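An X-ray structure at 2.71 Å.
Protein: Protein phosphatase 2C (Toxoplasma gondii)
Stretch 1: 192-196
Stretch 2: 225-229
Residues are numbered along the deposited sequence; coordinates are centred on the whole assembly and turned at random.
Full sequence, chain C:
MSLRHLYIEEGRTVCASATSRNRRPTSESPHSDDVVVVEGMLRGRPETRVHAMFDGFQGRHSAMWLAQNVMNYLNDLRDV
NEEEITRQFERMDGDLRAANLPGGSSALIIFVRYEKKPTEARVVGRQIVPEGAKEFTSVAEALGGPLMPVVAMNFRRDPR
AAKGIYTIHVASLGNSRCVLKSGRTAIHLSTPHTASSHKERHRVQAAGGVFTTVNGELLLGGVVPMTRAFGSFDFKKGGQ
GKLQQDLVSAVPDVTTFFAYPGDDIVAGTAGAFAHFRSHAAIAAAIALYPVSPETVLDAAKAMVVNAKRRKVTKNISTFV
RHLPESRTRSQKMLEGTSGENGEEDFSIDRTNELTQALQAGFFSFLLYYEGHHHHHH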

# COMPACT_ATOMS: atom_id res chain seq x y z
N PRO C 192 43.60 -4.17 -2.00
CA PRO C 192 43.80 -2.73 -2.23
C PRO C 192 44.56 -2.41 -3.52
O PRO C 192 45.45 -3.17 -3.95
CB PRO C 192 44.54 -2.29 -0.97
CG PRO C 192 45.34 -3.51 -0.60
CD PRO C 192 44.37 -4.64 -0.84
N HIS C 193 44.20 -1.29 -4.14
CA HIS C 193 44.82 -0.83 -5.39
C HIS C 193 45.94 0.16 -5.11
O HIS C 193 45.75 1.37 -5.20
CB HIS C 193 43.76 -0.19 -6.27
CG HIS C 193 42.69 -1.13 -6.70
ND1 HIS C 193 41.35 -0.85 -6.55
CD2 HIS C 193 42.76 -2.34 -7.29
CE1 HIS C 193 40.64 -1.86 -7.03
NE2 HIS C 193 41.47 -2.77 -7.49
N THR C 194 47.11 -0.36 -4.77
CA THR C 194 48.26 0.48 -4.44
C THR C 194 49.48 -0.02 -5.19
O THR C 194 49.41 -1.06 -5.86
CB THR C 194 48.54 0.41 -2.93
OG1 THR C 194 49.49 -0.64 -2.65
CG2 THR C 194 47.26 0.08 -2.17
N ALA C 195 50.60 0.69 -5.08
CA ALA C 195 51.81 0.25 -5.77
C ALA C 195 52.28 -1.11 -5.25
O ALA C 195 53.05 -1.81 -5.91
CB ALA C 195 52.91 1.29 -5.62
N SER C 196 51.81 -1.47 -4.06
CA SER C 196 52.17 -2.73 -3.44
C SER C 196 51.61 -3.89 -4.23
O SER C 196 52.16 -4.99 -4.19
CB SER C 196 51.65 -2.80 -2.00
OG SER C 196 52.40 -1.99 -1.13
N PRO C 225 47.39 8.75 -5.02
CA PRO C 225 47.74 7.86 -3.91
C PRO C 225 47.39 6.40 -4.16
O PRO C 225 47.82 5.52 -3.41
CB PRO C 225 46.95 8.43 -2.74
CG PRO C 225 46.61 9.84 -3.18
CD PRO C 225 46.32 9.68 -4.62
N MSE C 226 46.61 6.13 -5.21
CA MSE C 226 46.20 4.76 -5.53
C MSE C 226 46.20 4.48 -7.04
O MSE C 226 46.44 5.38 -7.84
CB MSE C 226 44.82 4.50 -4.93
CG MSE C 226 43.82 5.55 -5.32
SE MSE C 226 42.20 5.49 -4.21
CE MSE C 226 43.02 6.43 -2.67
N THR C 227 45.94 3.24 -7.44
CA THR C 227 45.96 2.91 -8.86
C THR C 227 44.56 2.85 -9.47
O THR C 227 44.39 2.73 -10.69
CB THR C 227 46.71 1.58 -9.09
OG1 THR C 227 46.06 0.54 -8.35
CG2 THR C 227 48.15 1.68 -8.60
N ARG C 228 43.55 2.94 -8.62
CA ARG C 228 42.17 2.91 -9.07
C ARG C 228 41.33 3.91 -8.30
O ARG C 228 41.42 4.00 -7.07
CB ARG C 228 41.60 1.50 -8.94
CG ARG C 228 42.21 0.55 -9.95
CD ARG C 228 41.56 -0.80 -9.90
NE ARG C 228 42.02 -1.68 -10.95
CZ ARG C 228 41.60 -2.94 -11.12
NH1 ARG C 228 40.71 -3.46 -10.29
NH2 ARG C 228 42.06 -3.66 -12.13
N ALA C 229 40.54 4.69 -9.03
CA ALA C 229 39.72 5.70 -8.40
C ALA C 229 38.71 6.31 -9.37
O ALA C 229 38.72 5.98 -10.56
CB ALA C 229 40.62 6.78 -7.80

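This is a small loop-to-loop contact built around one histidine, which anchors its backbone with a single hydrogen bond and offers its ring face to the aliphatic part of an arginine. Neither stretch forms regular helix or strand, and together they bury 268 Å² of surface, with His193 giving up by far the largest share.

The backbone sets the register. Thr227 N donates to His193 O at 2.9 Å with a nearly straight N-H...O angle of 164°, the one hydrogen bond identified between the stretches. Around it, the CA atoms of His193 and Thr227 lie 5.2 Å apart, and those of Thr194 and Met226 4.9 Å apart. The same carbonyl also packs against Met226, with His193 O 3.3 Å from Met226 CB.

From this anchor the side chains of His193, Thr227 and Arg228 leave their backbones toward the opposing stretch. His193 takes the m rotamer, and its ring lies beneath the extended arginine. Arg228 CD sits 3.1 Å from the centroid of the His193 ring and only 8° off the ring normal, a CH-pi contact squarely over the face. The arginine reaches this position with chi1 m and chi2 and chi3 both t, so its methylenes run out as a straight arm. Its length suits the place: the carbon chain covers the ring while the charged group continues past it, bringing Arg228 NH1 to 3.0 Å from His193 NE2. Whether that polar approach is a hydrogen bond is left open by the geometry. The other ring nitrogen, ND1, is hydrogen-bonded elsewhere in the structure, so the buried imidazole is not left without a polar partner.

Thr227 fills the space beside the histidine with a short side chain in the p rotamer. Thr227 OG1 packs 3.2 Å from His193 CB, and this hydroxyl too is hydrogen-bonded elsewhere in the structure; a compact polar side chain thus combines close packing with a satisfied oxygen. Met226, present as selenomethionine, plays a different part: its CB touches the histidine carbonyl, but the end of its long nonpolar side chain leads away from stretch 1.

The CA-to-CB bond of Thr194 points away from stretch 2, and its hydroxyl serves its own loop. Thr194 OG1 accepts a hydrogen bond from Ser196 N at 2.8 Å, tying the chain locally just after the histidine. The rule to read here is economical: one backbone bond accompanies the close spacing, and a flat ring under a straight aliphatic arm supplies much of the packing.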